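Peptidoglycan DD-endopeptidase ShyB (Vibrio cholerae, PDB 2GU1) hydrolyses the peptide cross-links between peptidoglycan strands as a zinc-dependent endopeptidase, probably allowing new glycan to be inserted as the cell wall expands. Local coordinates at residues S171-A175 and K176-S180; F189-R192 and A193-L197; L291-R294 and G295-I298. All blocks are in the same frame, centred on the assembly; numbering follows the deposited sequence.

The three interactions are local turns of one chain and follow one another in sequence. Interactions 1 and 2 share the five-stranded antiparallel sheet of the Csd3-like region. Interaction 1 joins strands 160-173 and 179-183. Interaction 2 lies at strand 189-191, an edge strand next to 179-183. Their centres are about 14 Å apart, and they touch where Ser180 packs on Arg192. Interaction 3 belongs to the M23 peptidase region, which holds the catalytic zinc. Its centre is about 32 Å from that of interaction 1 and about 24 Å from that of interaction 2. All three lie away from the zinc ligands.

Interaction 1 (S171-A175 and K176-S180); sequences SFKLA and KGDVS
Residues 171-175 and 176-180 run antiparallel, with end-to-end directions 171° apart, and Phe172 pairs with Val179 in a hydrogen-bonded bridge. Phe172 N gives a nearly straight bond of 2.7 Å to Val179 O. Val179 N returns a longer one of 3.2 Å to Phe172 O. Ser171 and Ser180 form the neighbouring non-hydrogen-bonded pair, and their CB atoms meet at 3.8 Å. The chain reverses through a type I turn from Leu174 to Gly177, closed by a weak bond from Gly177 N to Leu174 O. Gly177 has a positive phi of 114°, which suits a residue without CB.

The main side-chain contact is a salt bridge between Lys173 and Asp178. The Lys173 chain bends at every torsion beyond CG, which folds it back until NZ lies 2.7 Å from Asp178 OD1. The ammonium comes from above the carboxylate plane, 67° out of it. The second oxygen, Asp178 OD2, takes a weak bond of 3.0 Å from Leu174 N. The carboxylate thus joins a lysine side chain and a backbone amide at the start of the turn. Leu174 CD2 rests 4.0 Å from Val179 CG2 as the two side chains cross obliquely. Phe172 turns its ring away from the hairpin partner and meets Phe111 edge-to-face.

The hairpin end therefore combines polar and apolar contacts. The carboxylate ties strand 160-173 to the returning arm just beyond the last backbone pair, and the nearby positive charge would probably favour its ionised form.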
loop_
_atom_site.group_PDB
_atom_site.type_symbol
_atom_site.label_atom_id
_atom_site.label_comp_id
_atom_site.label_asym_id
_atom_site.label_seq_id
_atom_site.Cartn_x
_atom_site.Cartn_y
_atom_site.Cartn_z
ATOM N N SER A 171 -2.938 -9.124 23.125
ATOM C CA SER A 171 -3.259 -10.116 24.144
ATOM C C SER A 171 -4.476 -9.695 24.949
ATOM O O SER A 171 -4.591 -8.543 25.366
ATOM C CB SER A 171 -2.071 -10.330 25.085
ATOM O OG SER A 171 -1.969 -9.268 26.014
ATOM N N PHE A 172 -5.388 -10.639 25.155
ATOM C CA PHE A 172 -6.595 -10.379 25.920
ATOM C C PHE A 172 -6.625 -11.240 27.176
ATOM O O PHE A 172 -6.419 -12.452 27.120
ATOM C CB PHE A 172 -7.852 -10.672 25.086
ATOM C CG PHE A 172 -8.168 -9.620 24.056
ATOM C CD1 PHE A 172 -7.503 -9.589 22.835
ATOM C CD2 PHE A 172 -9.137 -8.655 24.309
ATOM C CE1 PHE A 172 -7.803 -8.613 21.879
ATOM C CE2 PHE A 172 -9.443 -7.674 23.361
ATOM C CZ PHE A 172 -8.771 -7.655 22.145
ATOM N N LYS A 173 -6.863 -10.601 28.313
ATOM C CA LYS A 173 -6.956 -11.317 29.576
ATOM C C LYS A 173 -8.455 -11.551 29.749
ATOM O O LYS A 173 -9.175 -10.688 30.247
ATOM C CB LYS A 173 -6.414 -10.453 30.718
ATOM C CG LYS A 173 -5.184 -9.608 30.357
ATOM C CD LYS A 173 -4.073 -10.403 29.660
ATOM C CE LYS A 173 -3.474 -11.484 30.556
ATOM N NZ LYS A 173 -4.445 -12.569 30.884
ATOM N N LEU A 174 -8.921 -12.715 29.310
ATOM C CA LEU A 174 -10.338 -13.061 29.380
ATOM C C LEU A 174 -10.685 -14.045 30.487
ATOM O O LEU A 174 -9.887 -14.916 30.842
ATOM C CB LEU A 174 -10.795 -13.654 28.044
ATOM C CG LEU A 174 -11.178 -12.742 26.877
ATOM C CD1 LEU A 174 -10.404 -11.444 26.924
ATOM C CD2 LEU A 174 -10.934 -13.492 25.573
ATOM N N ALA A 175 -11.893 -13.902 31.023
ATOM C CA ALA A 175 -12.364 -14.798 32.066
ATOM C C ALA A 175 -12.659 -16.137 31.394
ATOM O O ALA A 175 -12.489 -17.198 31.993
ATOM C CB ALA A 175 -13.623 -14.237 32.705
ATOM N N LYS A 176 -13.078 -16.069 30.132
ATOM C CA LYS A 176 -13.416 -17.258 29.354
ATOM C C LYS A 176 -12.218 -17.841 28.601
ATOM O O LYS A 176 -12.393 -18.577 27.627
ATOM C CB LYS A 176 -14.538 -16.920 28.363
ATOM C CG LYS A 176 -15.739 -16.244 29.019
ATOM C CD LYS A 176 -16.829 -15.864 28.020
ATOM C CE LYS A 176 -17.503 -17.089 27.423
ATOM N NZ LYS A 176 -18.656 -16.716 26.552
ATOM N N GLY A 177 -11.008 -17.515 29.056
ATOM C CA GLY A 177 -9.802 -18.021 28.415
ATOM C C GLY A 177 -8.950 -16.945 27.759
ATOM O O GLY A 177 -9.431 -16.205 26.901
ATOM N N ASP A 178 -7.683 -16.859 28.152
ATOM C CA ASP A 178 -6.770 -15.859 27.599
ATOM C C ASP A 178 -6.379 -16.138 26.152
ATOM O O ASP A 178 -6.184 -17.290 25.761
ATOM C CB ASP A 178 -5.502 -15.774 28.451
ATOM C CG ASP A 178 -5.775 -15.252 29.844
ATOM O OD1 ASP A 178 -4.841 -15.244 30.673
ATOM O OD2 ASP A 178 -6.925 -14.843 30.104
ATOM N N VAL A 179 -6.261 -15.072 25.366
ATOM C CA VAL A 179 -5.886 -15.187 23.962
ATOM C C VAL A 179 -4.790 -14.179 23.621
ATOM O O VAL A 179 -4.818 -13.042 24.086
ATOM C CB VAL A 179 -7.090 -14.914 23.037
ATOM C CG1 VAL A 179 -6.727 -15.260 21.606
ATOM C CG2 VAL A 179 -8.299 -15.711 23.496
ATOM N N SER A 180 -3.822 -14.590 22.809
ATOM C CA SER A 180 -2.746 -13.686 22.419
ATOM C C SER A 180 -2.202 -14.026 21.034
ATOM O O SER A 180 -2.128 -15.197 20.652
ATOM C CB SER A 180 -1.619 -13.721 23.458
ATOM O OG SER A 180 -1.009 -14.997 23.511
#

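Interaction 2 (F189-R192 and A193-L197); sequences FYDR and AGNSL
A type I turn from Asp191 to Gly194, with an Asp191 side chain that reaches across it, brings residues 193-197 back beside strand 189-191. Gly194 N closes the turn on Asp191 O at 3.0 Å. Asp191 CG sits between its own backbone N and carbonyl carbon (chi1 58°), which directs the carboxylate over the turn. There Asp191 OD1 accepts a hydrogen bond from Asn195 N at 2.9 Å, from above the carboxylate plane, and a weak one from Ala193 N. Asp191 OD2 offers its syn lone pair to Asn195 ND2 at 3.1 Å. The carboxylate and amide planes stand almost perpendicular. Backbone amides and a side-chain amide together hold the carboxylate in place.

The turn follows one of the two outermost strands of the five-stranded antiparallel sheet in the Csd3-like region. The returning segment pairs with that strand through a single bridge of Tyr190 with Ser196. On either side of the bridge, Asp191 N binds Asn195 O at 2.9 Å, and Leu197 N binds Phe189 O at 2.7 Å.

Ser196 CB lies over one face of the Tyr190 ring, 3.9 Å from its centroid, as a CH-pi contact. Gly194 O approaches the ring edge, 3.2 Å from Tyr190 CD1. The Tyr190 hydroxyl is hydrogen-bonded to Asp186 and Arg188, while Ser196 OG is hydrogen-bonded to Glu198 O.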
loop_
_atom_site.group_PDB
_atom_site.type_symbol
_atom_site.label_atom_id
_atom_site.label_comp_id
_atom_site.label_asym_id
_atom_site.label_seq_id
_atom_site.Cartn_x
_atom_site.Cartn_y
_atom_site.Cartn_z
ATOM N N PHE A 189 -0.037 -12.663 11.829
ATOM C CA PHE A 189 -0.150 -12.900 13.271
ATOM C C PHE A 189 -0.384 -14.381 13.558
ATOM O O PHE A 189 -1.196 -15.018 12.886
ATOM C CB PHE A 189 -1.328 -12.132 13.876
ATOM C CG PHE A 189 -1.031 -10.696 14.171
ATOM C CD1 PHE A 189 -1.129 -9.733 13.174
ATOM C CD2 PHE A 189 -0.642 -10.308 15.453
ATOM C CE1 PHE A 189 -0.841 -8.391 13.448
ATOM C CE2 PHE A 189 -0.351 -8.969 15.736
ATOM C CZ PHE A 189 -0.453 -8.013 14.731
ATOM N N TYR A 190 0.309 -14.899 14.567
ATOM C CA TYR A 190 0.196 -16.301 14.986
ATOM C C TYR A 190 -0.147 -16.356 16.471
ATOM O O TYR A 190 0.176 -15.424 17.215
ATOM C CB TYR A 190 1.532 -17.029 14.794
ATOM C CG TYR A 190 1.915 -17.276 13.353
ATOM C CD1 TYR A 190 1.876 -18.569 12.814
ATOM C CD2 TYR A 190 2.331 -16.232 12.532
ATOM C CE1 TYR A 190 2.245 -18.810 11.495
ATOM C CE2 TYR A 190 2.705 -16.459 11.201
ATOM C CZ TYR A 190 2.659 -17.752 10.694
ATOM O OH TYR A 190 3.026 -17.990 9.391
ATOM N N ASP A 191 -0.804 -17.429 16.908
ATOM C CA ASP A 191 -1.090 -17.559 18.329
ATOM C C ASP A 191 0.142 -18.208 18.956
ATOM O O ASP A 191 1.104 -18.509 18.243
ATOM C CB ASP A 191 -2.357 -18.391 18.605
ATOM C CG ASP A 191 -2.299 -19.798 18.033
ATOM O OD1 ASP A 191 -1.201 -20.388 17.936
ATOM O OD2 ASP A 191 -3.384 -20.323 17.700
ATOM N N ARG A 192 0.122 -18.435 20.265
ATOM C CA ARG A 192 1.283 -19.013 20.946
ATOM C C ARG A 192 1.674 -20.412 20.497
ATOM O O ARG A 192 2.830 -20.809 20.660
ATOM C CB ARG A 192 1.070 -19.025 22.461
ATOM C CG ARG A 192 0.625 -17.694 23.039
ATOM C CD ARG A 192 0.635 -17.745 24.555
ATOM N NE ARG A 192 2.001 -17.741 25.052
ATOM C CZ ARG A 192 2.609 -16.673 25.557
ATOM N NH1 ARG A 192 1.968 -15.517 25.648
ATOM N NH2 ARG A 192 3.868 -16.759 25.950
ATOM N N ALA A 193 0.725 -21.161 19.935
ATOM C CA ALA A 193 1.018 -22.518 19.481
ATOM C C ALA A 193 1.592 -22.522 18.070
ATOM O O ALA A 193 1.960 -23.568 17.539
ATOM C CB ALA A 193 -0.245 -23.379 19.540
ATOM N N GLY A 194 1.666 -21.348 17.458
ATOM C CA GLY A 194 2.212 -21.270 16.117
ATOM C C GLY A 194 1.169 -21.386 15.017
ATOM O O GLY A 194 1.510 -21.598 13.863
ATOM N N ASN A 195 -0.107 -21.266 15.362
ATOM C CA ASN A 195 -1.149 -21.334 14.348
ATOM C C ASN A 195 -1.353 -19.917 13.807
ATOM O O ASN A 195 -1.518 -18.980 14.579
ATOM C CB ASN A 195 -2.460 -21.842 14.958
ATOM C CG ASN A 195 -2.311 -23.200 15.615
ATOM O OD1 ASN A 195 -1.954 -24.182 14.967
ATOM N ND2 ASN A 195 -2.580 -23.259 16.912
ATOM N N SER A 196 -1.330 -19.754 12.487
ATOM C CA SER A 196 -1.538 -18.431 11.907
ATOM C C SER A 196 -3.002 -18.031 12.027
ATOM O O SER A 196 -3.889 -18.851 11.796
ATOM C CB SER A 196 -1.146 -18.410 10.432
ATOM O OG SER A 196 -1.581 -17.200 9.825
ATOM N N LEU A 197 -3.247 -16.772 12.375
ATOM C CA LEU A 197 -4.608 -16.264 12.509
ATOM C C LEU A 197 -5.093 -15.670 11.190
ATOM O O LEU A 197 -6.266 -15.317 11.059
ATOM C CB LEU A 197 -4.690 -15.182 13.597
ATOM C CG LEU A 197 -4.416 -15.529 15.067
ATOM C CD1 LEU A 197 -5.092 -16.846 15.433
ATOM C CD2 LEU A 197 -2.931 -15.626 15.298
#

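Interaction 3 (L291-R294 and G295-I298); sequences LVKR and GQKI
Two hydrogen bonds link Lys293 and Gln296 across this tight turn. Gln296 N gives one of 3.1 Å to Lys293 O, the closing bond of a type II turn. The second bond runs the other way and uses a side chain: Lys293 N donates to Gln296 OE1 at 2.8 Å. Gln296 CG is anti to the backbone N (chi1 -170°), and the chain continues extended, which carries the amide back alongside the first arm. Both backbone polar groups of Lys293 are therefore engaged by Gln296, one by its main chain and one by its side chain.

Van der Waals packing lies beside these bonds. The Gln296 amide rests on Val292, the two side chains crossing at about a right angle, with Gln296 OE1 3.5 Å from Val292 CB. The apolar pair is Val292 with Ile298, where Val292 CG1 meets Ile298 CG2 at 4.1 Å. These two buried residues turn inward, and both pack on Ile268 of strand 265-269.

The corner residues make other contacts. Gly295 has a positive phi of 91°, as expected at the third position of a type II turn. Arg294 N is hydrogen-bonded to Asp250 OD1, and Arg294 NH1 is hydrogen-bonded to Ala200 O, linking the turn to neighbouring loops.

The arms do not pair as a ladder. Strand 291-292 pairs with 251-259, whereas 297-300 lies between 244-246 and 283-284. The arrangement is a type II turn that takes the chain from one antiparallel sheet to another within the M23 peptidase fold.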
loop_
_atom_site.group_PDB
_atom_site.type_symbol
_atom_site.label_atom_id
_atom_site.label_comp_id
_atom_site.label_asym_id
_atom_site.label_seq_id
_atom_site.Cartn_x
_atom_site.Cartn_y
_atom_site.Cartn_z
ATOM N N LEU A 291 -15.057 -5.937 0.494
ATOM C CA LEU A 291 -14.173 -6.976 1.000
ATOM C C LEU A 291 -14.195 -8.126 0.009
ATOM O O LEU A 291 -15.249 -8.484 -0.517
ATOM C CB LEU A 291 -14.637 -7.469 2.371
ATOM C CG LEU A 291 -13.959 -6.857 3.599
ATOM C CD1 LEU A 291 -14.076 -5.346 3.565
ATOM C CD2 LEU A 291 -14.598 -7.424 4.863
ATOM N N VAL A 292 -13.028 -8.703 -0.246
ATOM C CA VAL A 292 -12.925 -9.806 -1.183
ATOM C C VAL A 292 -12.283 -11.018 -0.537
ATOM O O VAL A 292 -11.624 -10.910 0.495
ATOM C CB VAL A 292 -12.110 -9.393 -2.429
ATOM C CG1 VAL A 292 -12.837 -8.275 -3.166
ATOM C CG2 VAL A 292 -10.715 -8.935 -2.017
ATOM N N LYS A 293 -12.494 -12.179 -1.146
ATOM C CA LYS A 293 -11.938 -13.421 -0.639
ATOM C C LYS A 293 -10.792 -13.854 -1.537
ATOM O O LYS A 293 -10.666 -13.384 -2.668
ATOM C CB LYS A 293 -13.008 -14.516 -0.634
ATOM C CG LYS A 293 -14.302 -14.141 0.082
ATOM C CD LYS A 293 -14.115 -14.031 1.586
ATOM C CE LYS A 293 -13.681 -15.362 2.182
ATOM N NZ LYS A 293 -14.644 -16.456 1.863
ATOM N N ARG A 294 -9.963 -14.754 -1.030
ATOM C CA ARG A 294 -8.845 -15.273 -1.797
ATOM C C ARG A 294 -9.383 -16.025 -3.016
ATOM O O ARG A 294 -10.192 -16.936 -2.875
ATOM C CB ARG A 294 -8.027 -16.227 -0.924
ATOM C CG ARG A 294 -6.855 -16.888 -1.627
ATOM C CD ARG A 294 -6.106 -17.795 -0.662
ATOM N NE ARG A 294 -6.946 -18.891 -0.179
ATOM C CZ ARG A 294 -6.615 -19.706 0.817
ATOM N NH1 ARG A 294 -5.459 -19.549 1.452
ATOM N NH2 ARG A 294 -7.434 -20.693 1.167
ATOM N N GLY A 295 -8.937 -15.645 -4.209
ATOM C CA GLY A 295 -9.389 -16.321 -5.414
ATOM C C GLY A 295 -10.624 -15.724 -6.058
ATOM O O GLY A 295 -11.052 -16.160 -7.134
ATOM N N GLN A 296 -11.206 -14.723 -5.410
ATOM C CA GLN A 296 -12.397 -14.069 -5.938
ATOM C C GLN A 296 -12.068 -13.251 -7.186
ATOM O O GLN A 296 -11.014 -12.611 -7.265
ATOM C CB GLN A 296 -12.999 -13.150 -4.876
ATOM C CG GLN A 296 -14.365 -12.600 -5.227
ATOM C CD GLN A 296 -14.893 -11.652 -4.169
ATOM O OE1 GLN A 296 -14.607 -11.808 -2.981
ATOM N NE2 GLN A 296 -15.681 -10.669 -4.594
ATOM N N LYS A 297 -12.969 -13.276 -8.165
ATOM C CA LYS A 297 -12.761 -12.510 -9.389
ATOM C C LYS A 297 -12.963 -11.043 -9.043
ATOM O O LYS A 297 -13.965 -10.676 -8.430
ATOM C CB LYS A 297 -13.749 -12.938 -10.484
ATOM C CG LYS A 297 -13.621 -12.118 -11.760
ATOM C CD LYS A 297 -14.052 -12.892 -13.004
ATOM C CE LYS A 297 -15.533 -13.214 -13.001
ATOM N NZ LYS A 297 -15.933 -13.907 -14.269
ATOM N N ILE A 298 -12.011 -10.202 -9.433
ATOM C CA ILE A 298 -12.100 -8.782 -9.123
ATOM C C ILE A 298 -12.031 -7.892 -10.357
ATOM O O ILE A 298 -12.385 -6.710 -10.303
ATOM C CB ILE A 298 -10.984 -8.375 -8.134
ATOM C CG1 ILE A 298 -9.611 -8.667 -8.740
ATOM C CG2 ILE A 298 -11.157 -9.136 -6.828
ATOM C CD1 ILE A 298 -8.436 -8.343 -7.804
#